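Local structure of dihydropteroate synthase (Mycobacterium smegmatis, 6OMZ) at residues A167-R170 with T171-A175; H210-P213 with D214-T218; G134-E138 with A139-W143. The protein probably catalyses the condensation of para-aminobenzoate with 6-hydroxymethyl-7,8-dihydropterin diphosphate to give 7,8-dihydropteroate, the precursor of folates. The protein carries 1 engineered substitution. One frame throughout, in Å; residues are numbered along the deposited sequence.

All three contacts are local: contacts 1 and 2 lie in the outer helices of the TIM barrel that binds pterin-6-yl-methyl-monophosphate, contact 3 at the return from a helix to a barrel strand. Contacts 1 and 2 are neighbours, with centres 12 Å apart: helix 165-182 packs on helix 212-216 through L173 CD1 and L215 CD1 (4.1 Å), while R170 NE meets T218 CG2 at 3.9 Å. Contact 3 lies apart, its centre 21 Å from that of contact 1 and 25 Å from that of contact 2. It leads into strand 143-146, whose M146 lines the ligand pocket. None of the three touches the ligand: the side chains of L173 and W143 stay about 9 Å from it, that of L215 about 11 Å.

Contact 1. Residues A167-R170 with T171-A175; sequences AEVR and TELLA
T171 bonds back to A167, through both its N and its OG1, in a run of about two and a half turns of helix 165-182, one of the outer helices of the TIM barrel. The main chain supplies four i to i+4 bonds, from the N atoms of T171, E172, L173 and L174 to the O atoms of A167, E168, V169 and R170. A167 O takes its second donor from the side chain: T171 OG1 reaches it at 2.9 Å, from the opposite face of the carbonyl plane to T171 N. The threonine torsion that sets OG1 beside its own backbone N (chi1 -63°) brings the hydroxyl back along the helix, so two bonds grip one oxygen.

The acidic pair E168 and E172 stands one turn apart, with OE1 of the first 4.5 Å from OE2 of the second. Those same two oxygens form salt bridges to R149 NH2, which probably offsets their mutual repulsion. E172 OE1 is tied to H147 NE2 and E168 OE2 to D164 N, so the carboxylates link the helix to the loop after strand 143-146. The E172 chain bends at its second torsion, and its CD comes within 3.5 Å of E168 O.

On the buried side V169 and L173 lie alongside each other and point the same way, V169 CG1 against L173 CD1 at 3.7 Å. Both also touch H147, and the helix rests on L215 of helix 212-216.

Toward solvent, R170 is stretched straight from CG to NE, CG being anti to the backbone N (chi1 176°). L174 slants across it and lays a methyl over one face of the guanidinium: L174 CD1 is centred 3.5 Å above the plane and 3.6 Å from CZ of R170.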
ATOM      1  N   ALA A 167      -8.652   2.691 -18.241  1.00 11.81           N
ATOM      2  CA  ALA A 167     -10.095   2.753 -18.059  1.00 16.90           C
ATOM      3  C   ALA A 167     -10.602   1.569 -17.254  1.00 18.36           C
ATOM      4  O   ALA A 167     -11.555   1.704 -16.476  1.00 13.52           O
ATOM      5  CB  ALA A 167     -10.803   2.810 -19.417  1.00 19.37           C
ATOM      6  N   GLU A 168      -9.988   0.395 -17.432  1.00 15.76           N
ATOM      7  CA  GLU A 168     -10.503  -0.798 -16.772  1.00 18.81           C
ATOM      8  C   GLU A 168     -10.170  -0.788 -15.290  1.00 13.87           C
ATOM      9  O   GLU A 168     -10.988  -1.209 -14.466  1.00 12.45           O
ATOM     10  CB  GLU A 168      -9.961  -2.056 -17.453  1.00 16.93           C
ATOM     11  CG  GLU A 168     -10.506  -2.197 -18.880  1.00 14.70           C
ATOM     12  CD  GLU A 168     -10.008  -3.440 -19.612  1.00 20.28           C
ATOM     13  OE1 GLU A 168      -9.830  -4.491 -18.962  1.00 20.18           O
ATOM     14  OE2 GLU A 168      -9.793  -3.352 -20.842  1.00 23.15           O
ATOM     15  N   VAL A 169      -8.970  -0.331 -14.935  1.00 12.15           N
ATOM     16  CA  VAL A 169      -8.626  -0.202 -13.522  1.00 10.81           C
ATOM     17  C   VAL A 169      -9.586   0.764 -12.838  1.00 13.29           C
ATOM     18  O   VAL A 169     -10.118   0.471 -11.762  1.00 11.21           O
ATOM     19  CB  VAL A 169      -7.159   0.229 -13.354  1.00 11.14           C
ATOM     20  CG1 VAL A 169      -6.915   0.736 -11.936  1.00 11.72           C
ATOM     21  CG2 VAL A 169      -6.233  -0.977 -13.635  1.00 13.59           C
ATOM     22  N   ARG A 170      -9.829   1.924 -13.462  1.00 13.64           N
ATOM     23  CA  ARG A 170     -10.794   2.882 -12.922  1.00 18.06           C
ATOM     24  C   ARG A 170     -12.180   2.256 -12.774  1.00 17.00           C
ATOM     25  O   ARG A 170     -12.802   2.340 -11.708  1.00 15.75           O
ATOM     26  CB  ARG A 170     -10.859   4.127 -13.808  1.00 16.58           C
ATOM     27  CG  ARG A 170     -11.926   5.136 -13.369  1.00 20.96           C
ATOM     28  CD  ARG A 170     -12.040   6.316 -14.326  1.00 30.86           C
ATOM     29  NE  ARG A 170     -13.050   7.275 -13.868  1.00 34.09           N
ATOM     30  CZ  ARG A 170     -14.358   7.129 -14.057  1.00 43.85           C
ATOM     31  NH1 ARG A 170     -14.822   6.059 -14.697  1.00 41.27           N
ATOM     32  NH2 ARG A 170     -15.204   8.047 -13.601  1.00 47.88           N
ATOM     33  N   THR A 171     -12.680   1.611 -13.832  1.00 16.13           N
ATOM     34  CA  THR A 171     -14.001   0.984 -13.764  1.00 15.87           C
ATOM     35  C   THR A 171     -14.083  -0.027 -12.627  1.00 13.92           C
ATOM     36  O   THR A 171     -15.067  -0.056 -11.875  1.00 15.99           O
ATOM     37  CB  THR A 171     -14.336   0.310 -15.097  1.00 14.36           C
ATOM     38  OG1 THR A 171     -14.401   1.304 -16.122  1.00 18.36           O
ATOM     39  CG2 THR A 171     -15.677  -0.426 -15.023  1.00 20.82           C
ATOM     40  N   GLU A 172     -13.056  -0.859 -12.472  1.00 12.71           N
ATOM     41  CA  GLU A 172     -13.139  -1.921 -11.478  1.00 11.54           C
ATOM     42  C   GLU A 172     -12.970  -1.378 -10.069  1.00 17.36           C
ATOM     43  O   GLU A 172     -13.623  -1.865  -9.136  1.00 16.43           O
ATOM     44  CB  GLU A 172     -12.110  -3.004 -11.785  1.00 12.05           C
ATOM     45  CG  GLU A 172     -12.669  -4.029 -12.765  1.00 19.71           C
ATOM     46  CD  GLU A 172     -11.639  -4.598 -13.710  1.00 31.22           C
ATOM     47  OE1 GLU A 172     -10.563  -5.025 -13.253  1.00 28.32           O
ATOM     48  OE2 GLU A 172     -11.920  -4.628 -14.928  1.00 41.83           O
ATOM     49  N   LEU A 173     -12.103  -0.371  -9.889  1.00 13.26           N
ATOM     50  CA  LEU A 173     -12.003   0.265  -8.580  1.00  9.69           C
ATOM     51  C   LEU A 173     -13.326   0.890  -8.174  1.00 12.00           C
ATOM     52  O   LEU A 173     -13.760   0.744  -7.026  1.00 14.50           O
ATOM     53  CB  LEU A 173     -10.897   1.325  -8.576  1.00 11.15           C
ATOM     54  CG  LEU A 173      -9.476   0.772  -8.527  1.00 11.91           C
ATOM     55  CD1 LEU A 173      -8.452   1.884  -8.741  1.00 13.31           C
ATOM     56  CD2 LEU A 173      -9.264   0.108  -7.172  1.00 14.07           C
ATOM     57  N   LEU A 174     -13.991   1.580  -9.106  1.00 13.36           N
ATOM     58  CA  LEU A 174     -15.248   2.229  -8.764  1.00 17.63           C
ATOM     59  C   LEU A 174     -16.357   1.209  -8.536  1.00 18.93           C
ATOM     60  O   LEU A 174     -17.270   1.461  -7.744  1.00 19.15           O
ATOM     61  CB  LEU A 174     -15.645   3.236  -9.851  1.00 17.35           C
ATOM     62  CG  LEU A 174     -14.683   4.427 -10.018  1.00 22.15           C
ATOM     63  CD1 LEU A 174     -15.229   5.448 -11.011  1.00 21.03           C
ATOM     64  CD2 LEU A 174     -14.391   5.088  -8.672  1.00 26.88           C
ATOM     65  N   ALA A 175     -16.298   0.059  -9.211  1.00 15.36           N
ATOM     66  CA  ALA A 175     -17.246  -1.007  -8.919  1.00 18.10           C
ATOM     67  C   ALA A 175     -17.024  -1.563  -7.519  1.00 17.89           C
ATOM     68  O   ALA A 175     -17.985  -1.914  -6.827  1.00 18.55           O
ATOM     69  CB  ALA A 175     -17.144  -2.121  -9.960  1.00 19.79           C
TER

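Contact 2. Residues H210-P213 with D214-T218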
ATOM      1  N   HIS A 210       0.755   7.949 -15.406  1.00 10.93           N
ATOM      2  CA  HIS A 210       0.469   9.140 -16.196  1.00 13.47           C
ATOM      3  C   HIS A 210      -0.992   9.545 -16.075  1.00 17.00           C
ATOM      4  O   HIS A 210      -1.319  10.744 -16.124  1.00 14.08           O
ATOM      5  CB  HIS A 210       0.823   8.927 -17.661  1.00 12.02           C
ATOM      6  CG  HIS A 210       0.588  10.148 -18.499  1.00 15.22           C
ATOM      7  ND1 HIS A 210      -0.593  10.370 -19.178  1.00 19.94           N
ATOM      8  CD2 HIS A 210       1.358  11.245 -18.710  1.00 17.60           C
ATOM      9  CE1 HIS A 210      -0.524  11.534 -19.806  1.00 19.92           C
ATOM     10  NE2 HIS A 210       0.649  12.085 -19.538  1.00 22.70           N
ATOM     11  N   ALA A 211      -1.883   8.569 -15.914  1.00 13.71           N
ATOM     12  CA  ALA A 211      -3.307   8.835 -15.777  1.00 14.98           C
ATOM     13  C   ALA A 211      -3.726   9.040 -14.331  1.00 13.43           C
ATOM     14  O   ALA A 211      -4.926   9.075 -14.053  1.00 20.40           O
ATOM     15  CB  ALA A 211      -4.120   7.699 -16.404  1.00 14.74           C
ATOM     16  N   LEU A 212      -2.770   9.182 -13.411  1.00 13.37           N
ATOM     17  CA  LEU A 212      -3.119   9.445 -12.019  1.00 13.99           C
ATOM     18  C   LEU A 212      -4.093  10.609 -11.846  1.00 15.54           C
ATOM     19  O   LEU A 212      -5.046  10.454 -11.066  1.00 14.48           O
ATOM     20  CB  LEU A 212      -1.836   9.657 -11.195  1.00 18.63           C
ATOM     21  CG  LEU A 212      -1.975   9.867  -9.685  1.00 17.73           C
ATOM     22  CD1 LEU A 212      -2.807   8.751  -9.051  1.00 18.66           C
ATOM     23  CD2 LEU A 212      -0.588   9.956  -9.033  1.00 19.41           C
ATOM     24  N   PRO A 213      -3.948  11.766 -12.523  1.00 19.35           N
ATOM     25  CA  PRO A 213      -4.969  12.820 -12.372  1.00 19.37           C
ATOM     26  C   PRO A 213      -6.383  12.349 -12.684  1.00 22.42           C
ATOM     27  O   PRO A 213      -7.334  12.768 -12.006  1.00 22.26           O
ATOM     28  CB  PRO A 213      -4.512  13.895 -13.368  1.00 15.16           C
ATOM     29  CG  PRO A 213      -3.039  13.691 -13.480  1.00 18.65           C
ATOM     30  CD  PRO A 213      -2.826  12.214 -13.375  1.00 16.75           C
ATOM     31  N   ASP A 214      -6.544  11.501 -13.706  1.00 16.40           N
ATOM     32  CA  ASP A 214      -7.861  10.940 -14.022  1.00 24.17           C
ATOM     33  C   ASP A 214      -8.431  10.196 -12.825  1.00 24.41           C
ATOM     34  O   ASP A 214      -9.610  10.341 -12.486  1.00 20.98           O
ATOM     35  CB  ASP A 214      -7.773   9.988 -15.218  1.00 27.95           C
ATOM     36  CG  ASP A 214      -7.685  10.706 -16.543  1.00 55.05           C
ATOM     37  OD1 ASP A 214      -7.739  11.955 -16.557  1.00 60.80           O
ATOM     38  OD2 ASP A 214      -7.558  10.009 -17.579  1.00 65.93           O
ATOM     39  N   LEU A 215      -7.599   9.383 -12.173  1.00 18.60           N
ATOM     40  CA  LEU A 215      -8.082   8.603 -11.042  1.00 14.35           C
ATOM     41  C   LEU A 215      -8.326   9.502  -9.832  1.00 16.37           C
ATOM     42  O   LEU A 215      -9.314   9.330  -9.106  1.00 19.50           O
ATOM     43  CB  LEU A 215      -7.079   7.484 -10.739  1.00 15.48           C
ATOM     44  CG  LEU A 215      -7.518   6.239  -9.965  1.00 19.67           C
ATOM     45  CD1 LEU A 215      -8.631   5.456 -10.707  1.00 15.08           C
ATOM     46  CD2 LEU A 215      -6.319   5.342  -9.728  1.00 16.94           C
ATOM     47  N   VAL A 216      -7.449  10.491  -9.617  1.00 16.23           N
ATOM     48  CA  VAL A 216      -7.680  11.491  -8.576  1.00 16.36           C
ATOM     49  C   VAL A 216      -8.992  12.228  -8.826  1.00 19.25           C
ATOM     50  O   VAL A 216      -9.744  12.545  -7.891  1.00 20.82           O
ATOM     51  CB  VAL A 216      -6.475  12.453  -8.508  1.00 11.73           C
ATOM     52  CG1 VAL A 216      -6.772  13.639  -7.597  1.00 18.20           C
ATOM     53  CG2 VAL A 216      -5.236  11.689  -8.025  1.00 12.42           C
ATOM     54  N   ALA A 217      -9.311  12.476 -10.093  1.00 16.83           N
ATOM     55  CA  ALA A 217     -10.526  13.200 -10.439  1.00 18.98           C
ATOM     56  C   ALA A 217     -11.804  12.435 -10.098  1.00 22.01           C
ATOM     57  O   ALA A 217     -12.887  13.024 -10.176  1.00 24.30           O
ATOM     58  CB  ALA A 217     -10.519  13.557 -11.928  1.00 20.87           C
ATOM     59  N   THR A 218     -11.721  11.159  -9.707  1.00 14.35           N
ATOM     60  CA  THR A 218     -12.927  10.470  -9.241  1.00 15.70           C
ATOM     61  C   THR A 218     -13.484  11.091  -7.966  1.00 20.44           C
ATOM     62  O   THR A 218     -14.656  10.869  -7.646  1.00 18.80           O
ATOM     63  CB  THR A 218     -12.667   8.980  -8.974  1.00 16.29           C
ATOM     64  OG1 THR A 218     -11.772   8.840  -7.860  1.00 17.20           O
ATOM     65  CG2 THR A 218     -12.083   8.277 -10.205  1.00 18.45           C
TER
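The carboxylate of D214 keeps only a loose approach to A211, with D214 OD2 4.3 Å from A211 CB; the closer touch comes from the root of the same side chain, where D214 CB lies 3.2 Å from A211 O. The other flat group, the ring of P213, touches H263.

These residues make up the short helix 212-216, which starts just after helix 202-210 closes. A211 serves both, leaving helical geometry after the first and standing at the N-cap of the second. Three backbone bonds hold the turn: L215 N to A211 O, a fairly long 3.3 Å, then V216 N to L212 O and A217 N to P213 O, 2.8 Å each. P213 is two residues beyond the cap, in the first turn, where the backbone N has no i-4 carbonyl within the helix to bond to, a position that suits proline.

The side-chain contact is apolar. L212 has CG anti to its backbone N (chi1 -176°) and sends CD1 forward to V216 CG2, 3.9 Å away, the two side chains crossing at a slant. V216 CG2, set beside its own backbone N, also lies 3.3 Å from L212 O.

At the other end T218 OG1 donates to L215 O at 2.8 Å. T218 N bonds to the same oxygen, and the hydroxyl is also bonded to V220 N.

L212, L215 and V216 all touch V222, just ahead of strand 223-224, while L215 and T218 reach I192 of strand 190-193. A211 meets V166 of helix 165-182, and L215 touches R170 and L173 of the same helix; through L215 the short helix is thus packed against both helix 165-182 and a barrel strand.

Contact 3. Residues G134-E138 with A139-W143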
ATOM      1  N   GLY A 134     -18.447  -6.318   5.444  1.00 18.59           N
ATOM      2  CA  GLY A 134     -19.216  -6.235   6.675  1.00 23.38           C
ATOM      3  C   GLY A 134     -18.369  -5.804   7.860  1.00 23.64           C
ATOM      4  O   GLY A 134     -18.836  -5.068   8.735  1.00 18.89           O
ATOM      5  N   VAL A 135     -17.118  -6.259   7.908  1.00 15.47           N
ATOM      6  CA  VAL A 135     -16.208  -5.810   8.962  1.00 17.58           C
ATOM      7  C   VAL A 135     -16.027  -4.295   8.888  1.00 16.54           C
ATOM      8  O   VAL A 135     -16.152  -3.583   9.894  1.00 15.90           O
ATOM      9  CB  VAL A 135     -14.857  -6.546   8.856  1.00 16.54           C
ATOM     10  CG1 VAL A 135     -13.817  -5.883   9.748  1.00 14.09           C
ATOM     11  CG2 VAL A 135     -15.012  -8.009   9.228  1.00 21.74           C
ATOM     12  N   LEU A 136     -15.747  -3.779   7.689  1.00 14.62           N
ATOM     13  CA  LEU A 136     -15.522  -2.342   7.529  1.00 16.43           C
ATOM     14  C   LEU A 136     -16.796  -1.539   7.760  1.00 17.99           C
ATOM     15  O   LEU A 136     -16.745  -0.453   8.346  1.00 18.81           O
ATOM     16  CB  LEU A 136     -14.959  -2.033   6.137  1.00 14.80           C
ATOM     17  CG  LEU A 136     -13.428  -2.077   6.011  1.00 13.99           C
ATOM     18  CD1 LEU A 136     -12.792  -1.022   6.922  1.00 13.46           C
ATOM     19  CD2 LEU A 136     -12.898  -3.469   6.325  1.00 14.18           C
ATOM     20  N   ALA A 137     -17.944  -2.031   7.283  1.00 18.17           N
ATOM     21  CA  ALA A 137     -19.194  -1.301   7.493  1.00 16.85           C
ATOM     22  C   ALA A 137     -19.488  -1.129   8.979  1.00 26.67           C
ATOM     23  O   ALA A 137     -19.962  -0.068   9.411  1.00 20.73           O
ATOM     24  CB  ALA A 137     -20.352  -2.018   6.802  1.00 18.50           C
ATOM     25  N   GLU A 138     -19.214  -2.166   9.773  1.00 18.76           N
ATOM     26  CA  GLU A 138     -19.435  -2.092  11.214  1.00 20.85           C
ATOM     27  C   GLU A 138     -18.404  -1.195  11.891  1.00 20.17           C
ATOM     28  O   GLU A 138     -18.748  -0.399  12.777  1.00 22.20           O
ATOM     29  CB  GLU A 138     -19.393  -3.503  11.815  1.00 22.48           C
ATOM     30  CG  GLU A 138     -19.961  -3.625  13.233  1.00 31.86           C
ATOM     31  CD  GLU A 138     -19.042  -3.070  14.319  1.00 48.70           C
ATOM     32  OE1 GLU A 138     -17.801  -3.100  14.143  1.00 41.79           O
ATOM     33  OE2 GLU A 138     -19.572  -2.598  15.355  1.00 57.24           O
ATOM     34  N   ALA A 139     -17.130  -1.313  11.495  1.00 17.79           N
ATOM     35  CA  ALA A 139     -16.061  -0.633  12.223  1.00 22.88           C
ATOM     36  C   ALA A 139     -16.018   0.864  11.937  1.00 21.68           C
ATOM     37  O   ALA A 139     -15.524   1.636  12.770  1.00 20.16           O
ATOM     38  CB  ALA A 139     -14.712  -1.273  11.890  1.00 17.79           C
ATOM     39  N   LYS A 140     -16.512   1.288  10.774  1.00 19.83           N
ATOM     40  CA  LYS A 140     -16.569   2.702  10.401  1.00 18.05           C
ATOM     41  C   LYS A 140     -15.181   3.350  10.405  1.00 21.02           C
ATOM     42  O   LYS A 140     -14.971   4.435  10.954  1.00 22.14           O
ATOM     43  CB  LYS A 140     -17.551   3.456  11.302  1.00 20.06           C
ATOM     44  CG  LYS A 140     -19.001   2.984  11.121  1.00 26.74           C
ATOM     45  CD  LYS A 140     -19.987   3.877  11.851  1.00 34.36           C
ATOM     46  CE  LYS A 140     -21.407   3.607  11.385  1.00 41.57           C
ATOM     47  NZ  LYS A 140     -21.611   4.049   9.967  1.00 41.12           N
ATOM     48  N   VAL A 141     -14.226   2.670   9.777  1.00 17.22           N
ATOM     49  CA  VAL A 141     -12.870   3.169   9.583  1.00 14.95           C
ATOM     50  C   VAL A 141     -12.588   3.162   8.089  1.00 17.13           C
ATOM     51  O   VAL A 141     -13.327   2.529   7.309  1.00 16.64           O
ATOM     52  CB  VAL A 141     -11.826   2.327  10.363  1.00 15.91           C
ATOM     53  CG1 VAL A 141     -12.061   2.425  11.880  1.00 17.04           C
ATOM     54  CG2 VAL A 141     -11.840   0.875   9.875  1.00 17.82           C
ATOM     55  N   PRO A 142     -11.552   3.872   7.634  1.00 14.63           N
ATOM     56  CA  PRO A 142     -11.258   3.887   6.199  1.00 11.96           C
ATOM     57  C   PRO A 142     -10.867   2.512   5.672  1.00 13.29           C
ATOM     58  O   PRO A 142     -10.262   1.692   6.370  1.00 13.62           O
ATOM     59  CB  PRO A 142     -10.097   4.884   6.079  1.00 16.98           C
ATOM     60  CG  PRO A 142     -10.266   5.786   7.248  1.00 17.02           C
ATOM     61  CD  PRO A 142     -10.748   4.877   8.359  1.00 19.03           C
ATOM     62  N   TRP A 143     -11.220   2.274   4.410  1.00 10.83           N
ATOM     63  CA  TRP A 143     -10.927   1.019   3.726  1.00 12.38           C
ATOM     64  C   TRP A 143     -10.224   1.359   2.420  1.00 14.39           C
ATOM     65  O   TRP A 143     -10.785   2.083   1.588  1.00 15.39           O
ATOM     66  CB  TRP A 143     -12.220   0.238   3.471  1.00 16.43           C
ATOM     67  CG  TRP A 143     -12.076  -1.185   2.958  1.00 15.51           C
ATOM     68  CD1 TRP A 143     -10.933  -1.940   2.891  1.00 14.03           C
ATOM     69  CD2 TRP A 143     -13.133  -2.009   2.445  1.00 14.06           C
ATOM     70  NE1 TRP A 143     -11.220  -3.183   2.370  1.00 16.33           N
ATOM     71  CE2 TRP A 143     -12.560  -3.251   2.089  1.00 14.89           C
ATOM     72  CE3 TRP A 143     -14.508  -1.818   2.253  1.00 16.61           C
ATOM     73  CZ2 TRP A 143     -13.316  -4.297   1.554  1.00 13.25           C
ATOM     74  CZ3 TRP A 143     -15.261  -2.863   1.726  1.00 15.10           C
ATOM     75  CH2 TRP A 143     -14.659  -4.089   1.381  1.00 12.42           C
TER
HETATM   76  O   HOH W   1     -16.124   1.886   7.112  1.00 17.65           O
HETATM   77  O   HOH W   2     -20.388   2.255   7.817  1.00 21.71           O
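A139 N and K140 N make the last i to i+4 bonds of helix 132-139, to V135 O (2.9 Å) and L136 O (3.0 Å), before K140 turns the chain away with a left-handed backbone (phi 59°). L136 carries the side-chain contact. Its CG sits over one face of W143, 3.8 Å from the centroid of the five-membered ring and displaced toward the rim, a CH-pi contact in which the side chains cross at about a right angle. Its CD1 branch meets V141 CG2 at 3.6 Å, again crosswise, so the leucine fills the angle between helix and returning chain.

One water bridges the turn, donating to both L136 O and V141 O; a second donates to A137 O and accepts from K140 NZ at 3.1 Å. The lysine chain bends at its last torsion, and its ammonium also has a long, weak ion pair with E186.

W143 then opens strand 143-146, its backbone bonded to R189 and V191, while P142 bonds to V120. This helix-to-strand return completes the beta-alpha-beta crossover from strand 119-122 to strand 143-146, one of those that build the TIM barrel.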